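Local coordinates for putative iron-uptake ABC transport system,periplasmic iron-binding protein (Campylobacter jejuni, PDB 3E13) that binds ferric iron in the periplasm and probably delivers it to an ABC transporter for uptake into the cell, at residues A[103-108]-A[222-227]. Sequence-based numbering, arbitrary orientation.
Sequences ARIIAY and IFPNQD
Ile106 and Ile222 sit side by side as an antiparallel hydrogen-bonded pair, side chains on the same face of the sheet, their CB atoms 4.2 Å apart. Both have CG1 beside the backbone N, anti to the carbonyl carbon (chi1 -61° and -60°), yet the two branches meet different partners. Ile222 CG1 comes obliquely to the Tyr108 ring, 3.8 Å from its CD2, the side chains crossing at about a right angle; Ile106 CG1 and CD1 go to Pro224. Pro224 packs obliquely against them, its CG 3.8 Å from Ile106 CD1, and its CD rests on the CA of Ile105. The side chains of Ile105 and Phe223 lie side by side, pointing the same way, with Ile105 CG2 3.6 Å from Phe223 CD2; that ring also stacks with Phe291. Beta-branched isoleucine suits this extended, buried strand, whereas proline, lacking an N-H, fits where the chain leaves the sheet. Two nearly straight backbone bonds join the pair: Ile106 N to Ile222 O at 3.1 Å, and Ile222 N to Ile106 O at 2.8 Å. Farther out, Arg104 O accepts from the Tyr122 hydroxyl, while the extended Arg104 side chain forms a salt bridge from NH1 to Asp179 OD2, close to the iron ligand Tyr143. Reciprocal bonds thus satisfy the buried amides of Ile106 and Ile222, and apolar contacts of Ile105, Ile106 and Tyr108 anchor residues 222-224 to a strand whose Arg104 borders the ferric site.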
ATOM      1  N   ALA A 103       6.328  -2.339  -1.977  1.00  8.26           N
ATOM      2  CA  ALA A 103       6.311  -3.412  -2.942  1.00  7.69           C
ATOM      3  C   ALA A 103       5.537  -4.607  -2.349  1.00  7.56           C
ATOM      4  O   ALA A 103       5.728  -4.930  -1.172  1.00  8.87           O
ATOM      5  CB  ALA A 103       7.746  -3.823  -3.282  1.00  7.66           C
ATOM      6  N   ARG A 104       4.662  -5.220  -3.159  1.00  8.79           N
ATOM      7  CA  ARG A 104       3.901  -6.364  -2.726  1.00  8.69           C
ATOM      8  C   ARG A 104       4.655  -7.603  -3.237  1.00  8.23           C
ATOM      9  O   ARG A 104       4.720  -7.880  -4.452  1.00  9.05           O
ATOM     10  CB  ARG A 104       2.456  -6.296  -3.213  1.00  8.77           C
ATOM     11  CG  ARG A 104       1.551  -7.259  -2.465  1.00  9.39           C
ATOM     12  CD  ARG A 104       0.161  -6.770  -2.372  1.00  7.17           C
ATOM     13  NE  ARG A 104      -0.675  -7.558  -1.468  1.00  8.70           N
ATOM     14  CZ  ARG A 104      -0.674  -7.457  -0.133  1.00  9.63           C
ATOM     15  NH1 ARG A 104       0.165  -6.634   0.461  1.00  9.52           N
ATOM     16  NH2 ARG A 104      -1.468  -8.210   0.634  1.00 10.69           N
ATOM     17  N   ILE A 105       5.245  -8.318  -2.287  1.00  8.11           N
ATOM     18  CA  ILE A 105       6.146  -9.428  -2.596  1.00  8.23           C
ATOM     19  C   ILE A 105       5.609 -10.738  -2.115  1.00  9.50           C
ATOM     20  O   ILE A 105       4.492 -10.812  -1.552  1.00 11.23           O
ATOM     21  CB  ILE A 105       7.573  -9.127  -2.027  1.00  8.35           C
ATOM     22  CG1 ILE A 105       7.562  -8.857  -0.519  1.00 10.06           C
ATOM     23  CG2 ILE A 105       8.121  -7.841  -2.750  1.00 10.98           C
ATOM     24  CD1 ILE A 105       7.317 -10.064   0.359  1.00  9.14           C
ATOM     25  N   ILE A 106       6.371 -11.799  -2.332  1.00  8.95           N
ATOM     26  CA  ILE A 106       5.963 -13.127  -1.841  1.00  9.71           C
ATOM     27  C   ILE A 106       7.001 -13.503  -0.778  1.00  9.70           C
ATOM     28  O   ILE A 106       8.206 -13.552  -1.057  1.00  9.34           O
ATOM     29  CB  ILE A 106       5.920 -14.151  -2.963  1.00  8.96           C
ATOM     30  CG1 ILE A 106       4.908 -13.771  -4.036  1.00  9.94           C
ATOM     31  CG2 ILE A 106       5.566 -15.568  -2.411  1.00 10.00           C
ATOM     32  CD1 ILE A 106       5.096 -14.526  -5.367  1.00 10.70           C
ATOM     33  N   ALA A 107       6.543 -13.731   0.443  1.00  9.10           N
ATOM     34  CA  ALA A 107       7.447 -14.036   1.552  1.00  9.71           C
ATOM     35  C   ALA A 107       7.450 -15.544   1.808  1.00 10.36           C
ATOM     36  O   ALA A 107       6.401 -16.194   1.670  1.00  9.40           O
ATOM     37  CB  ALA A 107       7.073 -13.254   2.811  1.00 10.24           C
ATOM     38  N   TYR A 108       8.633 -16.091   2.123  1.00  9.53           N
ATOM     39  CA  TYR A 108       8.769 -17.506   2.534  1.00 10.80           C
ATOM     40  C   TYR A 108       9.503 -17.580   3.880  1.00 10.18           C
ATOM     41  O   TYR A 108      10.040 -16.579   4.340  1.00 10.00           O
ATOM     42  CB  TYR A 108       9.473 -18.330   1.474  1.00 10.14           C
ATOM     43  CG  TYR A 108      10.875 -17.885   1.189  1.00 11.46           C
ATOM     44  CD1 TYR A 108      11.956 -18.532   1.758  1.00 12.87           C
ATOM     45  CD2 TYR A 108      11.123 -16.829   0.338  1.00 11.20           C
ATOM     46  CE1 TYR A 108      13.240 -18.111   1.490  1.00 11.48           C
ATOM     47  CE2 TYR A 108      12.409 -16.423   0.057  1.00 10.67           C
ATOM     48  CZ  TYR A 108      13.460 -17.049   0.674  1.00 11.47           C
ATOM     49  OH  TYR A 108      14.780 -16.647   0.411  1.00 13.42           O
ATOM     50  N   ILE A 222      10.829 -12.999  -1.890  1.00  9.82           N
ATOM     51  CA  ILE A 222      10.878 -13.101  -3.356  1.00  8.62           C
ATOM     52  C   ILE A 222      10.331 -11.816  -3.932  1.00  9.90           C
ATOM     53  O   ILE A 222       9.173 -11.499  -3.710  1.00  9.72           O
ATOM     54  CB  ILE A 222      10.021 -14.299  -3.832  1.00  8.62           C
ATOM     55  CG1 ILE A 222      10.543 -15.622  -3.220  1.00 10.12           C
ATOM     56  CG2 ILE A 222       9.937 -14.361  -5.322  1.00 11.83           C
ATOM     57  CD1 ILE A 222       9.580 -16.776  -3.247  1.00 11.73           C
ATOM     58  N   PHE A 223      11.133 -11.088  -4.680  1.00  9.57           N
ATOM     59  CA  PHE A 223      10.628  -9.988  -5.489  1.00 10.14           C
ATOM     60  C   PHE A 223      10.066 -10.558  -6.795  1.00  9.87           C
ATOM     61  O   PHE A 223      10.832 -11.043  -7.628  1.00 10.02           O
ATOM     62  CB  PHE A 223      11.771  -9.022  -5.772  1.00 10.56           C
ATOM     63  CG  PHE A 223      12.210  -8.256  -4.550  1.00  9.29           C
ATOM     64  CD1 PHE A 223      13.401  -8.539  -3.922  1.00 13.18           C
ATOM     65  CD2 PHE A 223      11.424  -7.227  -4.060  1.00 10.71           C
ATOM     66  CE1 PHE A 223      13.774  -7.854  -2.776  1.00 12.52           C
ATOM     67  CE2 PHE A 223      11.810  -6.516  -2.926  1.00 12.29           C
ATOM     68  CZ  PHE A 223      12.988  -6.853  -2.295  1.00 12.55           C
ATOM     69  N   PRO A 224       8.745 -10.606  -6.979  1.00  8.35           N
ATOM     70  CA  PRO A 224       8.239 -11.293  -8.150  1.00  8.74           C
ATOM     71  C   PRO A 224       8.614 -10.619  -9.464  1.00  9.26           C
ATOM     72  O   PRO A 224       8.797  -9.401  -9.550  1.00 10.11           O
ATOM     73  CB  PRO A 224       6.716 -11.339  -7.916  1.00  8.70           C
ATOM     74  CG  PRO A 224       6.600 -11.224  -6.413  1.00  8.70           C
ATOM     75  CD  PRO A 224       7.647 -10.204  -6.091  1.00  9.15           C
ATOM     76  N   ASN A 225       8.697 -11.463 -10.463  1.00  9.44           N
ATOM     77  CA  ASN A 225       8.805 -11.086 -11.870  1.00  9.01           C
ATOM     78  C   ASN A 225      10.135 -10.457 -12.274  1.00  9.70           C
ATOM     79  O   ASN A 225      10.174  -9.621 -13.179  1.00  9.73           O
ATOM     80  CB  ASN A 225       7.608 -10.223 -12.286  1.00  9.06           C
ATOM     81  CG  ASN A 225       6.284 -10.992 -12.262  1.00 10.54           C
ATOM     82  OD1 ASN A 225       5.804 -11.344 -11.203  1.00 10.40           O
ATOM     83  ND2 ASN A 225       5.690 -11.229 -13.450  1.00 11.45           N
ATOM     84  N   GLN A 226      11.193 -10.804 -11.567  1.00 10.24           N
ATOM     85  CA  GLN A 226      12.521 -10.267 -11.857  1.00 10.05           C
ATOM     86  C   GLN A 226      13.011 -10.631 -13.241  1.00 11.69           C
ATOM     87  O   GLN A 226      13.824  -9.889 -13.808  1.00 11.83           O
ATOM     88  CB  GLN A 226      13.528 -10.699 -10.806  1.00 10.60           C
ATOM     89  CG  GLN A 226      13.297 -10.134  -9.421  1.00 10.82           C
ATOM     90  CD  GLN A 226      13.147  -8.670  -9.420  1.00  9.59           C
ATOM     91  OE1 GLN A 226      14.156  -7.954  -9.627  1.00 11.93           O
ATOM     92  NE2 GLN A 226      11.893  -8.163  -9.251  1.00 11.18           N
ATOM     93  N   ASP A 227      12.528 -11.739 -13.787  1.00 12.26           N
ATOM     94  CA  ASP A 227      12.971 -12.153 -15.130  1.00 14.06           C
ATOM     95  C   ASP A 227      12.241 -11.411 -16.235  1.00 13.85           C
ATOM     96  O   ASP A 227      12.568 -11.590 -17.425  1.00 12.79           O
ATOM     97  CB  ASP A 227      12.815 -13.667 -15.340  1.00 16.10           C
ATOM     98  CG  ASP A 227      13.552 -14.499 -14.313  1.00 21.26           C
ATOM     99  OD1 ASP A 227      14.728 -14.218 -14.079  1.00 24.22           O
ATOM    100  OD2 ASP A 227      12.996 -15.460 -13.702  1.00 31.82           O
TER